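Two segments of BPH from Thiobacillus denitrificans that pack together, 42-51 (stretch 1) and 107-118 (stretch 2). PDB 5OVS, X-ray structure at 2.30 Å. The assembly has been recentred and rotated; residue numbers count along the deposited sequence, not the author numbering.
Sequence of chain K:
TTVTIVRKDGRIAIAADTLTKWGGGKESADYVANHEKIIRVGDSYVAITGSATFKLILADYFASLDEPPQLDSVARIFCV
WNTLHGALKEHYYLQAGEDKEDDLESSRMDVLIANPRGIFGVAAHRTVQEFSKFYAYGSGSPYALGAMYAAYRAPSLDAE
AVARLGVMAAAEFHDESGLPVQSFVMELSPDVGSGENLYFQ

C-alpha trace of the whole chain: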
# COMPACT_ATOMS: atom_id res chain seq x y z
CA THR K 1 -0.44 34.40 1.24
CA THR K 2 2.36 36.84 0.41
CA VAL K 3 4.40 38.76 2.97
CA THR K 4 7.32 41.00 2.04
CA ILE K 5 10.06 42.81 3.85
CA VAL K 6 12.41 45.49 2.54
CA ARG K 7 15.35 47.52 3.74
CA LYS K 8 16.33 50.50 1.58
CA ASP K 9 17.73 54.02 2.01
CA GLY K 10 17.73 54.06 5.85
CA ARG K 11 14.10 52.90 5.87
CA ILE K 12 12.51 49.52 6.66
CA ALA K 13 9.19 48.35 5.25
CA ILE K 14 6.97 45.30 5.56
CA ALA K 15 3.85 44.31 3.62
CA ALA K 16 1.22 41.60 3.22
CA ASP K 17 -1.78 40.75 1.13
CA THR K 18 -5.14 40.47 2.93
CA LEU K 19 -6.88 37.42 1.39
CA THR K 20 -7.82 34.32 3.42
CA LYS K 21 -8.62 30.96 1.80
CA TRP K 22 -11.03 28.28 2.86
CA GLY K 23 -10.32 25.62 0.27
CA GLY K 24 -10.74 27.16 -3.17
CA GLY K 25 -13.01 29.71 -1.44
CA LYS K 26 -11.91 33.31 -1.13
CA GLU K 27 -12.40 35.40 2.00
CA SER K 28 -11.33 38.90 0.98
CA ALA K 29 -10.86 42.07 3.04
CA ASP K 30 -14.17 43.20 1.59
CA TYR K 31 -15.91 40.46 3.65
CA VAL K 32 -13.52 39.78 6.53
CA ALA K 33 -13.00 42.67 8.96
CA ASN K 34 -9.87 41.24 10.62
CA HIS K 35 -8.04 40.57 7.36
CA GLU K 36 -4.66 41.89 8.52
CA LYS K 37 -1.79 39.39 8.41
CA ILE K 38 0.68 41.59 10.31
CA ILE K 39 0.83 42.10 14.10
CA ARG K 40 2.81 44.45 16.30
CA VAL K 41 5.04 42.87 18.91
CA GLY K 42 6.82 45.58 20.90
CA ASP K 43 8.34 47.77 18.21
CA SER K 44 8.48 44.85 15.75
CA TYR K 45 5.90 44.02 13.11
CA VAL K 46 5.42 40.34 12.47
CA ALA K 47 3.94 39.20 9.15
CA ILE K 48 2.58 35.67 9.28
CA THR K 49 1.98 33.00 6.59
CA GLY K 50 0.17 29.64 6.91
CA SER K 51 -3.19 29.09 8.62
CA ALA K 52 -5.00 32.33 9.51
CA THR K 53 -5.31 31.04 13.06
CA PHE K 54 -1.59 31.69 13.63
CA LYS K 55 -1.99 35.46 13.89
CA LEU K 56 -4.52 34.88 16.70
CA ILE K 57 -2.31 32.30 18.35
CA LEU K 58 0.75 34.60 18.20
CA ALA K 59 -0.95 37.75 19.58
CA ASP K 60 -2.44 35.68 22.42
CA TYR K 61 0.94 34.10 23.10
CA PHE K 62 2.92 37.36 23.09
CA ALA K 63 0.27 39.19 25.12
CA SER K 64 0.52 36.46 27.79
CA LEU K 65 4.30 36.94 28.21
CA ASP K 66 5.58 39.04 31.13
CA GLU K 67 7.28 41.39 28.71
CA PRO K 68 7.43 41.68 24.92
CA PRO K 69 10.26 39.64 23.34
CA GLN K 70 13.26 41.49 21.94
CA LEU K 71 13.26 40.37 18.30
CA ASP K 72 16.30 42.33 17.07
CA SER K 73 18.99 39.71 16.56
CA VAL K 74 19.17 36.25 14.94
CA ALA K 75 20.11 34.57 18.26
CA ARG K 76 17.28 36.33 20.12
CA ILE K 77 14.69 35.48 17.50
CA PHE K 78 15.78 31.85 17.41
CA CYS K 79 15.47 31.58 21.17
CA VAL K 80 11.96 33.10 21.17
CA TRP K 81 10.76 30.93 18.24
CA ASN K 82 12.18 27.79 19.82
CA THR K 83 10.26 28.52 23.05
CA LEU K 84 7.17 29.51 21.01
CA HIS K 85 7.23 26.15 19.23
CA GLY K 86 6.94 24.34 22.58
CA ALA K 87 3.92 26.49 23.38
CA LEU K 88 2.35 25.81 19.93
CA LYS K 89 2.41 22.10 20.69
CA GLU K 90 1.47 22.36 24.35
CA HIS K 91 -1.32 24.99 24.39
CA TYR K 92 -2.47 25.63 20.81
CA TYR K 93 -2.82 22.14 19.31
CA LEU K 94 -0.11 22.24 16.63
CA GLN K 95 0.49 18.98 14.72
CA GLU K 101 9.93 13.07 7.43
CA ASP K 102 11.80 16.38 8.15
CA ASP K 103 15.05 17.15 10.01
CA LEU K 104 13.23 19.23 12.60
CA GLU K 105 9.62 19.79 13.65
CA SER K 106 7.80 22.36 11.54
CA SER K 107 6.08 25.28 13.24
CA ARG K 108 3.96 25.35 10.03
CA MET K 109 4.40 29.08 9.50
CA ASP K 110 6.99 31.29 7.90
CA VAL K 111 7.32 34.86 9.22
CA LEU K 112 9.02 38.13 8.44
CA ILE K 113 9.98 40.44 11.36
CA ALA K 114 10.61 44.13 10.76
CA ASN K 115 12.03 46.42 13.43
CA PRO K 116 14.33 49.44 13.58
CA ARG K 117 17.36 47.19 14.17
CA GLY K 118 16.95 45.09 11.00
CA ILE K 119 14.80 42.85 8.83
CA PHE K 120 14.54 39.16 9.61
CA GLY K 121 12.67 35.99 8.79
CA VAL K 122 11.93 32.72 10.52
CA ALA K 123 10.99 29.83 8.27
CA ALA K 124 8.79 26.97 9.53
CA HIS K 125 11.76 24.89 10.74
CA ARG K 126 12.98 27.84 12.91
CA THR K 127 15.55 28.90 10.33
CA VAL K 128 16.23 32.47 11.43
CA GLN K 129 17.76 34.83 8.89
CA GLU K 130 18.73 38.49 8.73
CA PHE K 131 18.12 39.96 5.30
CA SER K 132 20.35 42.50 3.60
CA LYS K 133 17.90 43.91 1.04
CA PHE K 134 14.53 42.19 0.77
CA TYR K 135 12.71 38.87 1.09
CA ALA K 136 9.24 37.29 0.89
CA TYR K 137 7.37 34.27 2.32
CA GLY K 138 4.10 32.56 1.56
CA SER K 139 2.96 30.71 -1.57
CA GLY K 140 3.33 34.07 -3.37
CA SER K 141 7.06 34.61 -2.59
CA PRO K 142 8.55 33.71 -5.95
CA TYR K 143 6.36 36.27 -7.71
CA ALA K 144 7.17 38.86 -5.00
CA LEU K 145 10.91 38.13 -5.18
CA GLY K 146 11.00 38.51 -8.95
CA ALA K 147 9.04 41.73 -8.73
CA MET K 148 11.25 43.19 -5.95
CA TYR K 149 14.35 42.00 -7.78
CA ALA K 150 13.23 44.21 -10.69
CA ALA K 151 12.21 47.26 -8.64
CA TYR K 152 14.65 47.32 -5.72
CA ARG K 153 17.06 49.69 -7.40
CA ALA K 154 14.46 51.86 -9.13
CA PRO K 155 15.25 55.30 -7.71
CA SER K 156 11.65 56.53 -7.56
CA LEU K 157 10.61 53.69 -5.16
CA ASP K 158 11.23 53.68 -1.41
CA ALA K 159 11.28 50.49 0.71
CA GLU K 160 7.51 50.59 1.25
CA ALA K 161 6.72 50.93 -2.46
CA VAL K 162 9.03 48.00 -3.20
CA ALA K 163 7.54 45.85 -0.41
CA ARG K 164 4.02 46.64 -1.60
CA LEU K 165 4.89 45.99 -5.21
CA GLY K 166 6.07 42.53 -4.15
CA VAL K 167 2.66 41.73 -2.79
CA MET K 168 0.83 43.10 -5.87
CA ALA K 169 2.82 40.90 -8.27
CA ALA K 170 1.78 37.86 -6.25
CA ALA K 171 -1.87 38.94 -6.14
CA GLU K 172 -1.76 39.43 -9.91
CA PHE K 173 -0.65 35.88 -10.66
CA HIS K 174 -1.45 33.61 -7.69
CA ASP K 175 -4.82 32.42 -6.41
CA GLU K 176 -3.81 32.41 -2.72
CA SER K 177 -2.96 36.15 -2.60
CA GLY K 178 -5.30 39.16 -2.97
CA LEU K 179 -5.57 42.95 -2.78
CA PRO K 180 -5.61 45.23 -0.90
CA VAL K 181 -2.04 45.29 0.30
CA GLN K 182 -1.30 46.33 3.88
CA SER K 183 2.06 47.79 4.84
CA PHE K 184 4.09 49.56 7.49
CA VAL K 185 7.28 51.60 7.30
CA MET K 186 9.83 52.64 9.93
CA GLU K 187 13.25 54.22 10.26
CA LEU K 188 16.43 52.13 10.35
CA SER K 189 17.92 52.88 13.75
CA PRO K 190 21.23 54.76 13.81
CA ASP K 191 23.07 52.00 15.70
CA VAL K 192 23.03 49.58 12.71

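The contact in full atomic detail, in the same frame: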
# COMPACT_ATOMS: atom_id res chain seq x y z
N GLY K 42 5.91 44.54 20.46
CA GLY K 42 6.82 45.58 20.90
C GLY K 42 6.92 46.61 19.78
O GLY K 42 5.90 47.09 19.27
N ASP K 43 8.14 46.93 19.37
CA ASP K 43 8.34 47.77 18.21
C ASP K 43 8.73 46.95 16.97
O ASP K 43 9.33 47.49 16.04
CB ASP K 43 9.36 48.87 18.49
CG ASP K 43 10.77 48.34 18.62
OD1 ASP K 43 10.94 47.13 18.89
OD2 ASP K 43 11.71 49.16 18.46
N SER K 44 8.39 45.67 16.96
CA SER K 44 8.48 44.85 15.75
C SER K 44 7.11 44.66 15.12
O SER K 44 6.09 44.67 15.81
CB SER K 44 9.10 43.48 16.05
OG SER K 44 10.46 43.60 16.43
N TYR K 45 7.09 44.48 13.81
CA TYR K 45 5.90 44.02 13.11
C TYR K 45 6.19 42.64 12.62
O TYR K 45 7.24 42.40 12.03
CB TYR K 45 5.57 44.90 11.92
CG TYR K 45 5.14 46.30 12.29
CD1 TYR K 45 3.88 46.54 12.80
CD2 TYR K 45 5.99 47.37 12.11
CE1 TYR K 45 3.48 47.83 13.13
CE2 TYR K 45 5.61 48.65 12.43
CZ TYR K 45 4.35 48.88 12.94
OH TYR K 45 3.99 50.17 13.26
N VAL K 46 5.26 41.72 12.87
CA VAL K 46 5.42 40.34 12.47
C VAL K 46 4.35 40.00 11.43
O VAL K 46 3.16 40.16 11.68
CB VAL K 46 5.34 39.39 13.68
CG1 VAL K 46 5.64 37.95 13.26
CG2 VAL K 46 6.31 39.84 14.76
N ALA K 47 4.80 39.56 10.26
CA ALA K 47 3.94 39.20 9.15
C ALA K 47 3.93 37.69 9.04
O ALA K 47 4.99 37.07 9.00
CB ALA K 47 4.44 39.82 7.86
N ILE K 48 2.74 37.10 9.01
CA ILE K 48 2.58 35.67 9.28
C ILE K 48 1.93 34.95 8.11
O ILE K 48 0.93 35.40 7.60
CB ILE K 48 1.74 35.46 10.55
CG1 ILE K 48 2.38 36.22 11.73
CG2 ILE K 48 1.63 33.98 10.86
CD1 ILE K 48 1.47 36.43 12.94
N THR K 49 2.53 33.84 7.67
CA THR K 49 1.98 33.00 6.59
C THR K 49 1.53 31.67 7.17
O THR K 49 1.91 31.32 8.29
CB THR K 49 3.02 32.73 5.49
OG1 THR K 49 3.99 31.78 5.96
CG2 THR K 49 3.74 33.99 5.09
N GLY K 50 0.73 30.91 6.42
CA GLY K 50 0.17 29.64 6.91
C GLY K 50 -1.28 29.83 7.27
O GLY K 50 -1.92 30.75 6.78
N SER K 51 -1.81 28.96 8.13
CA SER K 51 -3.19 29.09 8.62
C SER K 51 -3.44 30.45 9.25
O SER K 51 -2.62 30.94 10.01
CB SER K 51 -3.51 28.00 9.66
OG SER K 51 -4.58 28.39 10.53
N SER K 107 7.06 24.45 12.57
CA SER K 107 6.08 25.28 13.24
C SER K 107 4.92 25.64 12.30
O SER K 107 3.97 26.31 12.70
CB SER K 107 6.75 26.53 13.82
OG SER K 107 7.79 26.18 14.72
N ARG K 108 5.01 25.19 11.04
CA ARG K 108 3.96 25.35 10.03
C ARG K 108 3.70 26.78 9.57
O ARG K 108 2.75 27.02 8.82
CB ARG K 108 2.64 24.73 10.50
CG ARG K 108 2.75 23.30 10.98
CD ARG K 108 3.19 22.36 9.88
NE ARG K 108 2.84 20.99 10.26
CZ ARG K 108 1.82 20.28 9.75
NH1 ARG K 108 1.04 20.78 8.79
NH2 ARG K 108 1.60 19.05 10.20
N MET K 109 4.54 27.73 9.98
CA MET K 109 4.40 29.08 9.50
C MET K 109 5.77 29.64 9.17
O MET K 109 6.78 29.24 9.75
CB MET K 109 3.70 29.95 10.53
CG MET K 109 4.23 29.75 11.93
SD MET K 109 3.75 31.06 13.05
CE MET K 109 4.62 30.52 14.51
N ASP K 110 5.80 30.53 8.21
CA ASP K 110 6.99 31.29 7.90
C ASP K 110 6.65 32.73 8.30
O ASP K 110 5.53 33.17 8.10
CB ASP K 110 7.30 31.20 6.42
CG ASP K 110 7.55 29.77 5.96
OD1 ASP K 110 8.35 29.05 6.60
OD2 ASP K 110 6.96 29.35 4.95
N VAL K 111 7.59 33.45 8.90
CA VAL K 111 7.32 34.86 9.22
C VAL K 111 8.44 35.80 8.83
O VAL K 111 9.59 35.39 8.72
CB VAL K 111 6.97 35.08 10.71
CG1 VAL K 111 5.90 34.10 11.14
CG2 VAL K 111 8.23 34.98 11.57
N LEU K 112 8.06 37.05 8.59
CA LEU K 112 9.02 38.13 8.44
C LEU K 112 8.85 39.07 9.65
O LEU K 112 7.73 39.28 10.12
CB LEU K 112 8.80 38.85 7.12
CG LEU K 112 8.88 37.93 5.89
CD1 LEU K 112 8.46 38.69 4.65
CD2 LEU K 112 10.28 37.38 5.72
N ILE K 113 9.96 39.57 10.17
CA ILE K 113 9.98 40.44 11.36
C ILE K 113 10.74 41.71 11.03
O ILE K 113 11.94 41.68 10.78
CB ILE K 113 10.69 39.75 12.52
CG1 ILE K 113 9.93 38.49 12.91
CG2 ILE K 113 10.82 40.71 13.72
CD1 ILE K 113 10.73 37.55 13.77
N ALA K 114 10.02 42.83 11.01
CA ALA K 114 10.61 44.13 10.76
C ALA K 114 10.71 44.91 12.06
O ALA K 114 9.74 45.04 12.79
CB ALA K 114 9.75 44.90 9.77
N ASN K 115 11.89 45.42 12.37
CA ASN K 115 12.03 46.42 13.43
C ASN K 115 13.20 47.36 13.16
O ASN K 115 14.04 47.06 12.31
CB ASN K 115 12.11 45.76 14.81
CG ASN K 115 13.40 44.99 15.02
OD1 ASN K 115 14.49 45.56 15.09
ND2 ASN K 115 13.27 43.68 15.18
N PRO K 116 13.27 48.50 13.87
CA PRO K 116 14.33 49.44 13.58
C PRO K 116 15.74 48.83 13.47
O PRO K 116 16.57 49.36 12.73
CB PRO K 116 14.24 50.44 14.74
CG PRO K 116 12.79 50.46 15.08
CD PRO K 116 12.33 49.03 14.88
N ARG K 117 16.01 47.74 14.18
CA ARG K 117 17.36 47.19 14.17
C ARG K 117 17.64 46.16 13.07
O ARG K 117 18.73 45.61 13.02
CB ARG K 117 17.73 46.69 15.58
CG ARG K 117 17.91 47.88 16.53
CD ARG K 117 17.62 47.61 18.01
NE ARG K 117 16.32 46.98 18.30
CZ ARG K 117 15.13 47.57 18.20
NH1 ARG K 117 15.00 48.82 17.77
NH2 ARG K 117 14.04 46.88 18.53
N GLY K 118 16.69 45.91 12.18
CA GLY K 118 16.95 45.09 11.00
C GLY K 118 15.71 44.39 10.47
O GLY K 118 14.64 44.48 11.06

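Two neighbouring antiparallel strands, Ser-44 to Ile-48 and Val-111 to Asn-115, are joined edge to edge by a regular ladder of backbone hydrogen bonds, with a salt bridge at one end and a threonine at the other. Tyr-45 N donates to Ala-114 O (2.9 Å) and Ala-114 N returns a bond to Tyr-45 O (3.0 Å); two residues on, Ala-47 N reaches Leu-112 O (2.9 Å) and Leu-112 N reaches Ala-47 O (3.1 Å). Between these pairs the alpha carbons approach the same carbonyls, as in Ile-113 CA to Tyr-45 O at 3.4 Å.

Side chains alternate between the two faces. On one, Val-46, Ile-48, Val-111 and Ile-113 form a buried apolar layer, their beta-branched shapes well suited to extended backbone; Val-46 CG1 lies 4.1 Å from Val-111 CB, and Ile-48 CG2 meets Met-109 SD at 4.2 Å. The other carries Tyr-45, Ala-47, Leu-112 and Ala-114. Here the two small methyl groups are buried, while the tyrosine ring diverges from the partner strand.

Beyond Ile-48, Thr-49 continues the pairing: both its N (3.1 Å) and its OG1 (3.0 Å) donate to Asp-110 O, so a short hydroxyl side chain reinforces the backbone bond. Gly-50 follows, where a beta carbon would fall 2.9 Å from Arg-108 O and clash.

At the other end, a type I turn runs from Asn-115 to Gly-118. Asn-115 OD1 accepts from Arg-117 N (2.8 Å), steadying the turn, while its ND2 makes a weak hydrogen bond to Ser-44 OG (3.1 Å). The CA-to-CB bond of Arg-117 points sideways, but its long side chain brings the guanidinium within reach of exposed Asp-43, and its NH2 forms a salt bridge with Asp-43 OD1 (3.1 Å), the guanidinium meeting this oxygen at its edge.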